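Long-range contacts in arginase (RocF) (Helicobacter pylori, PDB 4G3H), which probably hydrolyses L-arginine to L-ornithine and urea, using a pair of manganese ions bound in each subunit: residues L3-E9 and E45-K51; R15-V21 and S88-A92; R23-A27 and E295-L299; Q99-S103 and C163-L167; L259-G264 and E300-I305. All coordinates share one frame. Residue numbers count along the deposited sequence, not the author numbering.

Interaction 1 (L3-E9 and E45-K51)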
# COMPACT_ATOMS: atom_id res chain seq x y z
N LEU A 3 -0.08 -8.94 -12.22
CA LEU A 3 0.93 -8.76 -11.19
C LEU A 3 1.81 -7.59 -11.60
O LEU A 3 2.48 -7.64 -12.64
CB LEU A 3 1.79 -10.02 -11.03
CG LEU A 3 3.00 -9.87 -10.09
CD1 LEU A 3 2.55 -9.53 -8.68
CD2 LEU A 3 3.81 -11.16 -10.09
N VAL A 4 1.78 -6.53 -10.79
CA VAL A 4 2.58 -5.34 -11.06
C VAL A 4 3.78 -5.31 -10.12
O VAL A 4 3.62 -5.42 -8.90
CB VAL A 4 1.75 -4.04 -10.85
CG1 VAL A 4 2.60 -2.82 -11.19
CG2 VAL A 4 0.49 -4.07 -11.72
N GLY A 5 4.97 -5.20 -10.69
CA GLY A 5 6.17 -5.16 -9.89
C GLY A 5 6.89 -3.83 -10.07
O GLY A 5 7.30 -3.49 -11.18
N LEU A 6 7.02 -3.07 -8.99
CA LEU A 6 7.70 -1.77 -9.05
C LEU A 6 9.21 -1.95 -8.92
O LEU A 6 9.69 -2.81 -8.17
CB LEU A 6 7.21 -0.86 -7.92
CG LEU A 6 5.86 -0.11 -8.04
CD1 LEU A 6 6.11 1.32 -8.45
CD2 LEU A 6 4.94 -0.81 -9.01
N GLU A 7 9.96 -1.14 -9.66
CA GLU A 7 11.41 -1.20 -9.63
C GLU A 7 11.94 0.20 -9.90
O GLU A 7 11.47 0.89 -10.81
CB GLU A 7 11.93 -2.18 -10.68
CG GLU A 7 13.45 -2.32 -10.70
CD GLU A 7 13.94 -3.33 -11.73
OE1 GLU A 7 15.16 -3.39 -11.96
OE2 GLU A 7 13.10 -4.06 -12.30
N ALA A 8 12.93 0.63 -9.11
CA ALA A 8 13.50 1.96 -9.28
C ALA A 8 14.19 2.09 -10.63
O ALA A 8 15.00 1.25 -11.01
CB ALA A 8 14.49 2.27 -8.15
N GLU A 9 13.87 3.16 -11.36
CA GLU A 9 14.52 3.37 -12.64
C GLU A 9 16.03 3.46 -12.45
O GLU A 9 16.80 3.00 -13.30
CB GLU A 9 14.01 4.66 -13.30
CG GLU A 9 14.74 5.02 -14.59
CD GLU A 9 14.23 6.29 -15.23
OE1 GLU A 9 14.21 7.35 -14.56
OE2 GLU A 9 13.84 6.24 -16.42
N GLU A 45 2.64 -10.18 -16.06
CA GLU A 45 3.58 -9.66 -15.08
C GLU A 45 4.13 -8.37 -15.66
O GLU A 45 4.90 -8.40 -16.62
CB GLU A 45 4.73 -10.64 -14.84
CG GLU A 45 5.86 -10.06 -13.98
CD GLU A 45 7.18 -10.80 -14.13
OE1 GLU A 45 7.32 -11.60 -15.07
OE2 GLU A 45 8.10 -10.56 -13.31
N ARG A 46 3.73 -7.24 -15.09
CA ARG A 46 4.23 -5.97 -15.59
C ARG A 46 5.22 -5.25 -14.66
O ARG A 46 4.94 -5.07 -13.48
CB ARG A 46 3.12 -4.96 -15.90
CG ARG A 46 3.84 -3.78 -16.48
CD ARG A 46 3.28 -2.43 -16.59
NE ARG A 46 2.12 -2.24 -17.43
CZ ARG A 46 1.94 -1.14 -18.16
NH1 ARG A 46 2.86 -0.19 -18.17
NH2 ARG A 46 0.80 -0.96 -18.81
N CYS A 47 6.35 -4.84 -15.21
CA CYS A 47 7.34 -4.10 -14.44
C CYS A 47 7.04 -2.63 -14.63
O CYS A 47 6.84 -2.17 -15.76
CB CYS A 47 8.76 -4.39 -14.94
SG CYS A 47 10.05 -3.51 -13.99
N VAL A 48 7.00 -1.89 -13.53
CA VAL A 48 6.73 -0.45 -13.57
C VAL A 48 7.86 0.26 -12.85
O VAL A 48 8.18 -0.05 -11.70
CB VAL A 48 5.38 -0.12 -12.88
CG1 VAL A 48 5.18 1.40 -12.82
CG2 VAL A 48 4.24 -0.76 -13.65
N LEU A 49 8.48 1.22 -13.54
CA LEU A 49 9.59 1.97 -12.97
C LEU A 49 9.11 3.16 -12.15
O LEU A 49 8.10 3.79 -12.47
CB LEU A 49 10.52 2.46 -14.09
CG LEU A 49 11.10 1.38 -15.01
CD1 LEU A 49 12.06 2.02 -15.99
CD2 LEU A 49 11.81 0.30 -14.18
N TYR A 50 9.85 3.47 -11.09
CA TYR A 50 9.49 4.59 -10.24
C TYR A 50 10.72 5.41 -9.88
O TYR A 50 11.86 4.97 -10.06
CB TYR A 50 8.79 4.09 -8.96
CG TYR A 50 9.69 3.36 -7.97
CD1 TYR A 50 10.40 4.07 -7.00
CD2 TYR A 50 9.82 1.97 -8.01
CE1 TYR A 50 11.22 3.40 -6.07
CE2 TYR A 50 10.64 1.29 -7.09
CZ TYR A 50 11.33 2.02 -6.12
OH TYR A 50 12.12 1.38 -5.19
N LYS A 51 10.47 6.61 -9.37
CA LYS A 51 11.52 7.52 -8.97
C LYS A 51 11.30 7.83 -7.50
O LYS A 51 10.18 8.13 -7.09
CB LYS A 51 11.44 8.81 -9.79
CG LYS A 51 12.67 9.68 -9.71
CD LYS A 51 12.50 10.93 -10.54
CE LYS A 51 13.84 11.50 -10.94
NZ LYS A 51 14.58 10.53 -11.79
O HOH W 1 14.66 7.81 -11.73
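Residues E45-Y50 form an edge strand of the parallel sheet and run in register beside L3-A8. E45 points to the same face as L3, and its carboxylate forms a salt bridge with R25. R46 N donates to L3 O (2.8 Å) and R46 O accepts from G5 N (2.8 Å), so one residue bonds to two neighbours across the gap, as parallel pairing requires; its guanidinium leads away to a salt bridge with E76. C47 lies opposite G5, with its SG 3.5 Å from E7 OE2. V48 repeats the double bonding through G5 O and E7 N, while its CG2 meets V4 CG1 at 3.6 Å; beta-branched valines suit this extended, buried face. L49 CD2 touches E7 CB at 4.3 Å. Y50 N bonds to E7 O (3.1 Å) and Y50 O receives E9 N (3.0 Å). The Y50 ring takes A8 CB over its face in a CH-pi contact, and its hydroxyl bonds to D18. At K51 a water links NZ to E9 OE1. Helix 16-30 covers the E45, C47 and L3 face, helix 59-78 packs against V48 on the other, and strand 84-87 continues the sheet beyond 2-8.

Interaction 2 (R15-V21 and S88-A92)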
# COMPACT_ATOMS: atom_id res chain seq x y z
N ARG A 15 18.71 -1.14 -3.66
CA ARG A 15 17.51 -1.10 -2.82
C ARG A 15 17.02 -2.46 -2.34
O ARG A 15 16.58 -3.30 -3.15
CB ARG A 15 16.39 -0.37 -3.57
CG ARG A 15 16.84 0.96 -4.17
CD ARG A 15 15.72 1.65 -4.93
NE ARG A 15 14.83 2.38 -4.04
CZ ARG A 15 15.07 3.60 -3.59
NH1 ARG A 15 16.17 4.24 -3.95
NH2 ARG A 15 14.21 4.19 -2.76
N GLY A 16 17.07 -2.68 -1.03
CA GLY A 16 16.63 -3.94 -0.45
C GLY A 16 15.19 -4.32 -0.74
O GLY A 16 14.86 -5.51 -0.82
N THR A 17 14.31 -3.33 -0.90
CA THR A 17 12.91 -3.61 -1.19
C THR A 17 12.73 -4.03 -2.65
O THR A 17 11.89 -4.87 -2.93
CB THR A 17 12.02 -2.39 -0.91
OG1 THR A 17 12.54 -1.25 -1.60
CG2 THR A 17 11.94 -2.11 0.59
N ASP A 18 13.51 -3.45 -3.56
CA ASP A 18 13.42 -3.78 -4.98
C ASP A 18 13.85 -5.23 -5.17
O ASP A 18 13.32 -5.94 -6.03
CB ASP A 18 14.32 -2.85 -5.81
CG ASP A 18 13.65 -1.53 -6.13
OD1 ASP A 18 12.67 -1.18 -5.46
OD2 ASP A 18 14.12 -0.82 -7.06
N LYS A 19 14.81 -5.68 -4.36
CA LYS A 19 15.28 -7.05 -4.43
C LYS A 19 14.17 -7.94 -3.89
O LYS A 19 13.97 -9.06 -4.37
CB LYS A 19 16.56 -7.23 -3.61
CG LYS A 19 17.75 -6.47 -4.18
CD LYS A 19 19.05 -6.78 -3.46
CE LYS A 19 20.21 -6.05 -4.10
NZ LYS A 19 21.50 -6.32 -3.42
N GLY A 20 13.44 -7.44 -2.91
CA GLY A 20 12.33 -8.20 -2.36
C GLY A 20 11.30 -8.44 -3.44
O GLY A 20 10.82 -9.56 -3.64
N VAL A 21 10.97 -7.38 -4.17
CA VAL A 21 10.01 -7.45 -5.26
C VAL A 21 10.43 -8.45 -6.35
O VAL A 21 9.60 -9.22 -6.83
CB VAL A 21 9.80 -6.08 -5.92
CG1 VAL A 21 8.88 -6.22 -7.14
CG2 VAL A 21 9.23 -5.10 -4.90
N SER A 88 4.59 -2.84 -4.67
CA SER A 88 4.98 -1.51 -4.58
C SER A 88 6.42 -1.11 -4.26
O SER A 88 6.72 -0.16 -4.42
CB SER A 88 3.96 -0.67 -3.92
OG SER A 88 3.94 -0.72 -2.69
N SER A 89 7.12 -2.06 -3.69
CA SER A 89 8.39 -2.10 -3.17
C SER A 89 8.50 -1.30 -1.90
O SER A 89 8.62 -1.78 -1.09
CB SER A 89 9.43 -1.60 -4.14
OG SER A 89 10.65 -1.79 -3.82
N GLU A 90 8.30 -0.06 -1.95
CA GLU A 90 8.27 0.85 -0.90
C GLU A 90 6.99 1.59 -0.71
O GLU A 90 6.46 1.90 -1.60
CB GLU A 90 9.53 1.71 -0.88
CG GLU A 90 9.78 2.55 -1.96
CD GLU A 90 11.12 3.26 -1.86
OE1 GLU A 90 12.19 2.74 -1.94
OE2 GLU A 90 11.09 4.40 -1.79
N HIS A 91 6.50 1.72 0.52
CA HIS A 91 5.22 2.37 0.70
C HIS A 91 5.07 3.76 0.11
O HIS A 91 3.97 4.15 -0.26
CB HIS A 91 4.83 2.40 2.18
CG HIS A 91 3.43 1.93 2.42
ND1 HIS A 91 2.49 1.84 1.41
CD2 HIS A 91 2.81 1.50 3.54
CE1 HIS A 91 1.36 1.37 1.91
NE2 HIS A 91 1.53 1.16 3.20
N ALA A 92 6.16 4.51 -0.01
CA ALA A 92 6.07 5.85 -0.57
C ALA A 92 5.47 5.82 -1.98
O ALA A 92 4.84 6.79 -2.39
CB ALA A 92 7.45 6.51 -0.59
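S89 loses the most surface here, and its short side chain reaches into the first turn of helix 16-30. Its OG accepts from T17 OG1 (3.0 Å) and donates to D18 OD1 (2.7 Å), so one small hydroxyl serves as acceptor and donor in a buried place. D18 is also held by the Y50 hydroxyl and the A8 amide, which makes this aspartate a shared acceptor for strand ends and loop. The next residue, E90, turns its carboxylate to R15, at the N-cap position of the helix: R15 NH2 and E90 OE1 form a salt bridge at 2.6 Å, the acceptor lying at the edge of the guanidinium, and R15 NH1 pairs further with E52. T17, third in buried area, points its CB toward the loop. One turn on, V21 adds an apolar touch, V21 CG2 to S89 CB 3.6 Å. The loop S88-A92 follows strand 84-87 at the C-terminal end of the parallel sheet, where active sites of alpha/beta folds usually lie, and here the E90 side chain lies about 8 Å from a bound manganese ion.

Interaction 3 (R23-A27 and E295-L299)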
# COMPACT_ATOMS: atom_id res chain seq x y z
N ARG A 23 12.34 -11.03 -6.08
CA ARG A 23 12.29 -12.39 -5.52
C ARG A 23 10.86 -12.91 -5.58
O ARG A 23 10.61 -14.05 -5.98
CB ARG A 23 12.72 -12.40 -4.06
CG ARG A 23 14.21 -12.38 -3.77
CD ARG A 23 14.42 -12.86 -2.34
NE ARG A 23 15.80 -12.78 -1.89
CZ ARG A 23 16.22 -13.26 -0.72
NH1 ARG A 23 17.50 -13.14 -0.38
NH2 ARG A 23 15.37 -13.86 0.10
N LEU A 24 9.92 -12.07 -5.16
CA LEU A 24 8.51 -12.43 -5.15
C LEU A 24 7.99 -12.63 -6.57
O LEU A 24 7.22 -13.55 -6.82
CB LEU A 24 7.72 -11.33 -4.41
CG LEU A 24 8.13 -11.16 -2.94
CD1 LEU A 24 7.48 -9.94 -2.33
CD2 LEU A 24 7.75 -12.41 -2.15
N ARG A 25 8.41 -11.78 -7.51
CA ARG A 25 7.99 -11.90 -8.90
C ARG A 25 8.41 -13.25 -9.49
O ARG A 25 7.62 -13.91 -10.17
CB ARG A 25 8.60 -10.79 -9.76
CG ARG A 25 8.04 -9.41 -9.53
CD ARG A 25 8.91 -8.35 -10.21
NE ARG A 25 8.98 -8.50 -11.67
CZ ARG A 25 9.68 -7.70 -12.47
NH1 ARG A 25 10.37 -6.68 -11.95
NH2 ARG A 25 9.69 -7.90 -13.78
N GLU A 26 9.65 -13.64 -9.24
CA GLU A 26 10.16 -14.91 -9.76
C GLU A 26 9.47 -16.11 -9.12
O GLU A 26 9.15 -17.08 -9.80
CB GLU A 26 11.68 -14.98 -9.58
CG GLU A 26 12.41 -13.95 -10.46
CD GLU A 26 13.93 -13.95 -10.30
OE1 GLU A 26 14.61 -13.25 -11.09
OE2 GLU A 26 14.44 -14.64 -9.40
N ALA A 27 9.18 -16.05 -7.84
CA ALA A 27 8.48 -16.99 -7.15
C ALA A 27 7.03 -17.16 -7.60
O ALA A 27 6.70 -18.13 -7.86
CB ALA A 27 8.63 -16.89 -5.73
N GLU A 295 10.55 -15.42 4.00
CA GLU A 295 10.16 -15.37 2.61
C GLU A 295 8.93 -16.25 2.41
O GLU A 295 7.98 -15.88 1.71
CB GLU A 295 11.30 -15.83 1.70
CG GLU A 295 10.94 -15.74 0.23
CD GLU A 295 12.14 -15.90 -0.68
OE1 GLU A 295 13.01 -15.00 -0.66
OE2 GLU A 295 12.20 -16.91 -1.40
N LYS A 296 8.94 -17.42 3.04
CA LYS A 296 7.82 -18.34 2.94
C LYS A 296 6.54 -17.70 3.49
O LYS A 296 5.46 -17.89 2.95
CB LYS A 296 8.11 -19.65 3.70
CG LYS A 296 9.14 -20.54 3.02
CD LYS A 296 9.11 -21.97 3.56
CE LYS A 296 9.63 -22.06 4.99
NZ LYS A 296 11.09 -21.77 5.09
N GLN A 297 6.68 -16.93 4.56
CA GLN A 297 5.52 -16.27 5.14
C GLN A 297 4.91 -15.26 4.18
O GLN A 297 3.68 -15.21 4.02
CB GLN A 297 5.89 -15.61 6.47
CG GLN A 297 6.23 -16.62 7.55
CD GLN A 297 6.57 -15.97 8.88
OE1 GLN A 297 7.42 -15.08 8.95
NE2 GLN A 297 5.93 -16.43 9.94
N VAL A 298 5.76 -14.45 3.55
CA VAL A 298 5.29 -13.45 2.60
C VAL A 298 4.61 -14.16 1.43
O VAL A 298 3.50 -13.80 1.02
CB VAL A 298 6.49 -12.59 2.09
CG1 VAL A 298 6.03 -11.61 1.02
CG2 VAL A 298 7.11 -11.83 3.25
N LEU A 299 5.26 -15.19 0.90
CA LEU A 299 4.69 -15.96 -0.20
C LEU A 299 3.34 -16.54 0.19
O LEU A 299 2.44 -16.65 -0.64
CB LEU A 299 5.66 -17.06 -0.63
CG LEU A 299 6.82 -16.54 -1.49
CD1 LEU A 299 7.82 -17.65 -1.77
CD2 LEU A 299 6.26 -15.99 -2.79
O HOH W 2 12.86 -15.93 -4.51
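Two helices cross here at 62°, and with their axes 11.2 Å apart, the gap is filled by side chains from both helices, the leucines reaching furthest into it. The main projection is L24, whose CD2 enters the hollow between V298 and L299, lying 3.7 Å from V298 CG1 and 3.9 Å from L299 CD2. In return L299 extends its CD2 between L24 and A27, meeting A27 CB at 3.9 Å. The small methyl of alanine makes a shallow seat for that leucine tip, and V298, beta-branched and compact, forms a firm wall on the other helix. Beside this apolar interlock, R23 and E295 stretch toward each other: R23 NH2 donates to E295 OE1 at 2.7 Å in a salt bridge, while a water reaches R23 O and, weakly, E295 OE2. Beyond the segments, Y282 lies against L24, and P284 against R23. The chemistry is thus divided: L24 and V298 are buried, and A27 and L299 extend the apolar contact toward the partly exposed side, while a salt bridge between the partly exposed R23 and E295 lies beside them.

Interaction 4 (Q99-S103 and C163-L167)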
# COMPACT_ATOMS: atom_id res chain seq x y z
N GLN A 99 -3.04 7.66 -6.85
CA GLN A 99 -3.52 8.79 -7.64
C GLN A 99 -4.01 8.25 -8.98
O GLN A 99 -5.02 8.71 -9.52
CB GLN A 99 -2.42 9.83 -7.87
CG GLN A 99 -2.01 10.61 -6.62
CD GLN A 99 -3.19 11.28 -5.93
OE1 GLN A 99 -3.85 10.68 -5.08
NE2 GLN A 99 -3.47 12.52 -6.29
N ALA A 100 -3.29 7.28 -9.53
CA ALA A 100 -3.68 6.68 -10.80
C ALA A 100 -5.02 5.96 -10.60
O ALA A 100 -5.90 6.01 -11.46
CB ALA A 100 -2.62 5.69 -11.26
N PHE A 101 -5.15 5.30 -9.46
CA PHE A 101 -6.36 4.56 -9.10
C PHE A 101 -7.55 5.53 -9.02
O PHE A 101 -8.63 5.24 -9.55
CB PHE A 101 -6.15 3.88 -7.75
CG PHE A 101 -7.24 2.93 -7.36
CD1 PHE A 101 -7.35 1.69 -7.98
CD2 PHE A 101 -8.14 3.26 -6.35
CE1 PHE A 101 -8.33 0.78 -7.60
CE2 PHE A 101 -9.13 2.36 -5.96
CZ PHE A 101 -9.22 1.12 -6.59
N ARG A 102 -7.35 6.66 -8.34
CA ARG A 102 -8.38 7.68 -8.20
C ARG A 102 -8.72 8.26 -9.57
O ARG A 102 -9.88 8.52 -9.87
CB ARG A 102 -7.90 8.81 -7.29
CG ARG A 102 -7.52 8.39 -5.89
CD ARG A 102 -6.85 9.55 -5.14
NE ARG A 102 -7.78 10.64 -4.87
CZ ARG A 102 -7.44 11.78 -4.28
NH1 ARG A 102 -6.18 11.99 -3.91
NH2 ARG A 102 -8.36 12.72 -4.06
N SER A 103 -7.69 8.47 -10.39
CA SER A 103 -7.87 9.03 -11.72
C SER A 103 -8.75 8.15 -12.59
O SER A 103 -9.63 8.65 -13.29
CB SER A 103 -6.51 9.24 -12.39
OG SER A 103 -6.66 9.96 -13.60
N CYS A 163 0.17 16.99 -4.89
CA CYS A 163 -0.94 16.26 -4.28
C CYS A 163 -2.11 16.17 -5.23
O CYS A 163 -3.01 15.35 -5.08
CB CYS A 163 -1.42 16.96 -3.01
SG CYS A 163 -0.20 17.04 -1.71
N SER A 164 -2.17 17.02 -6.17
CA SER A 164 -3.11 16.96 -7.17
C SER A 164 -2.89 16.19 -8.43
O SER A 164 -3.69 16.16 -9.18
CB SER A 164 -3.32 18.32 -7.63
OG SER A 164 -4.53 18.67 -7.26
N LEU A 165 -1.77 15.62 -8.60
CA LEU A 165 -1.52 14.88 -9.75
C LEU A 165 -2.38 13.76 -9.93
O LEU A 165 -2.82 13.17 -9.11
CB LEU A 165 -0.20 14.21 -9.59
CG LEU A 165 0.98 14.94 -9.75
CD1 LEU A 165 2.00 14.29 -9.51
CD2 LEU A 165 0.95 15.22 -11.06
N GLY A 166 -2.77 13.76 -11.11
CA GLY A 166 -3.68 12.89 -11.77
C GLY A 166 -5.13 13.12 -11.54
O GLY A 166 -5.87 12.48 -12.03
N LEU A 167 -5.49 14.10 -10.80
CA LEU A 167 -6.81 14.60 -10.66
C LEU A 167 -7.26 15.90 -11.42
O LEU A 167 -8.31 16.34 -11.27
CB LEU A 167 -7.06 14.88 -9.21
CG LEU A 167 -6.76 14.06 -8.00
CD1 LEU A 167 -7.21 14.62 -6.64
CD2 LEU A 167 -7.33 12.97 -8.24
O HOH W 3 -4.62 14.18 -3.11
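Hydrogen bonds from side chains to backbone dominate this contact between helix 94-104 and the loop C163-L167. Q99 NE2 donates to L165 O at 3.0 Å, and S103 OG donates to G166 O at 3.1 Å, so two residues one helical turn apart grip successive carbonyls of the loop. The S103 hydroxyl is also bonded to K75. Within the helix, R102 NH1 donates to Q99 OE1 at 2.9 Å, fixing the amide so that its NH2 group faces the loop. A water extends the network, bridging R102 NH1 and C163 O at 2.8 Å each. The van der Waals part is small: the L167 CD1 methyl lies over the face of the R102 guanidinium, 3.4 Å from R102 NH2, while that nitrogen also donates to L172 O. The loop's own geometry matters too, since S164-L167 is a type II beta turn with G166, at positive phi, in its third position, as such turns commonly have. Because the loop offers chiefly carbonyl oxygens, the buried helix answers with donors, and polar groups of a segment lacking regular structure are thereby satisfied inside the protein.

Interaction 5 (L259-G264 and E300-I305)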
# COMPACT_ATOMS: atom_id res chain seq x y z
N LEU A 259 -2.37 -11.78 11.22
CA LEU A 259 -2.45 -11.06 9.95
C LEU A 259 -3.22 -11.88 8.93
O LEU A 259 -4.09 -11.36 8.23
CB LEU A 259 -1.05 -10.73 9.41
CG LEU A 259 -0.99 -10.11 7.99
CD1 LEU A 259 -1.82 -8.84 7.94
CD2 LEU A 259 0.43 -9.81 7.60
N LYS A 260 -2.90 -13.17 8.84
CA LYS A 260 -3.59 -14.07 7.91
C LYS A 260 -5.09 -14.11 8.20
O LYS A 260 -5.90 -14.12 7.28
CB LYS A 260 -3.01 -15.49 8.01
CG LYS A 260 -1.74 -15.69 7.18
CD LYS A 260 -0.85 -16.80 7.73
CE LYS A 260 -1.59 -18.12 7.87
NZ LYS A 260 -0.70 -19.17 8.43
N GLN A 261 -5.44 -14.13 9.48
CA GLN A 261 -6.85 -14.15 9.87
C GLN A 261 -7.52 -12.83 9.51
O GLN A 261 -8.61 -12.82 8.93
CB GLN A 261 -6.98 -14.40 11.37
CG GLN A 261 -6.89 -15.86 11.74
CD GLN A 261 -6.47 -16.07 13.17
OE1 GLN A 261 -7.01 -15.44 14.09
NE2 GLN A 261 -5.50 -16.96 13.38
N LEU A 262 -6.88 -11.72 9.85
CA LEU A 262 -7.45 -10.41 9.54
C LEU A 262 -7.59 -10.25 8.03
O LEU A 262 -8.62 -9.81 7.55
CB LEU A 262 -6.58 -9.28 10.10
CG LEU A 262 -7.07 -7.86 9.76
CD1 LEU A 262 -8.40 -7.59 10.50
CD2 LEU A 262 -6.02 -6.83 10.17
N LEU A 263 -6.54 -10.61 7.30
CA LEU A 263 -6.57 -10.50 5.84
C LEU A 263 -7.70 -11.30 5.21
O LEU A 263 -8.42 -10.80 4.35
CB LEU A 263 -5.24 -10.96 5.25
CG LEU A 263 -4.25 -9.86 4.87
CD1 LEU A 263 -3.01 -10.50 4.25
CD2 LEU A 263 -4.90 -8.89 3.88
N GLY A 264 -7.84 -12.55 5.63
CA GLY A 264 -8.89 -13.40 5.08
C GLY A 264 -10.28 -12.84 5.27
O GLY A 264 -11.11 -12.88 4.35
N GLU A 300 3.18 -16.90 1.46
CA GLU A 300 1.91 -17.43 1.93
C GLU A 300 0.86 -16.32 1.98
O GLU A 300 -0.30 -16.54 1.67
CB GLU A 300 2.08 -18.07 3.31
CG GLU A 300 2.79 -19.42 3.26
CD GLU A 300 3.08 -19.99 4.64
OE1 GLU A 300 2.17 -20.00 5.49
OE2 GLU A 300 4.22 -20.45 4.86
N ILE A 301 1.29 -15.12 2.36
CA ILE A 301 0.40 -13.96 2.40
C ILE A 301 -0.11 -13.75 0.97
O ILE A 301 -1.31 -13.55 0.74
CB ILE A 301 1.15 -12.67 2.82
CG1 ILE A 301 1.85 -12.87 4.18
CG2 ILE A 301 0.19 -11.50 2.88
CD1 ILE A 301 0.91 -13.00 5.34
N LEU A 302 0.82 -13.81 0.02
CA LEU A 302 0.48 -13.63 -1.39
C LEU A 302 -0.47 -14.70 -1.90
O LEU A 302 -1.45 -14.38 -2.59
CB LEU A 302 1.77 -13.57 -2.23
CG LEU A 302 2.41 -12.20 -2.57
CD1 LEU A 302 1.84 -11.08 -1.70
CD2 LEU A 302 3.92 -12.30 -2.41
N ASP A 303 -0.21 -15.97 -1.57
CA ASP A 303 -1.11 -17.06 -1.99
C ASP A 303 -2.52 -16.80 -1.48
O ASP A 303 -3.50 -16.98 -2.21
CB ASP A 303 -0.66 -18.42 -1.44
CG ASP A 303 0.64 -18.90 -2.04
OD1 ASP A 303 0.88 -18.63 -3.24
OD2 ASP A 303 1.40 -19.57 -1.32
N LEU A 304 -2.62 -16.40 -0.22
CA LEU A 304 -3.90 -16.11 0.40
C LEU A 304 -4.64 -14.99 -0.34
O LEU A 304 -5.84 -15.10 -0.61
CB LEU A 304 -3.68 -15.74 1.87
CG LEU A 304 -4.89 -15.41 2.74
CD1 LEU A 304 -4.53 -15.62 4.19
CD2 LEU A 304 -5.32 -13.98 2.52
N ILE A 305 -3.93 -13.92 -0.67
CA ILE A 305 -4.53 -12.80 -1.38
C ILE A 305 -4.95 -13.22 -2.79
O ILE A 305 -6.07 -12.95 -3.23
CB ILE A 305 -3.55 -11.63 -1.52
CG1 ILE A 305 -3.16 -11.11 -0.14
CG2 ILE A 305 -4.16 -10.54 -2.39
CD1 ILE A 305 -2.09 -10.04 -0.16
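Segments 259-264 and 300-305 are helical and run almost side by side in the same direction, 17° apart, with axes 10.6 Å from each other at closest approach. K260 and I301 bring their CA atoms to 6.8 Å, and G264 and L304 follow at 7.4 Å. The contact is mainly apolar. I301 extends its CD1 to L259 CD2 (3.9 Å) and its CG2 to L263 CD1 (3.6 Å); the branched isoleucine side chain presents two methyl ends to two leucines one turn apart, and so fills the seam. L304 lies across the next turn, its CD1 3.7 Å from K260 O and its CD2 4.1 Å from L263 CB; glycine at 264 presents bare backbone there, G264 N standing 4.3 Å from L304 CD2. At the partly exposed margin K260 NZ is 4.2 Å from E300 OE1, too far for a salt bridge, and pairs instead with D257. Beneath the seam, L263 and I301 touch L233 of strand 228-234, and I305 reaches strand 274-280. Neighbouring parallel helices laid over a parallel sheet, each following a strand, are characteristic of three-layer alpha/beta/alpha folds, to which the arginase family belongs.

How the interactions relate
From the N terminus, strand 2-8 closes the first loop by pairing with strand 44-50 in interaction 1. Helix 16-30 leaves from within that loop and meets the loop after strand 84-87 in interaction 2 and helix 293-309 in interaction 3, so interactions 1, 2 and 3 all cross one another. Side chains of helix 16-30 also touch both strands of interaction 1, tying the helix to that end of the sheet. Interaction 4 lies entirely within the span of interaction 3 and joins helix 94-104 to a distant loop on the opposite side of the chain's centre. Interaction 5 crosses interaction 3; both use helix 293-309, which thereby links the N-terminal helix to helix 256-269, with L24 touching L302 between them.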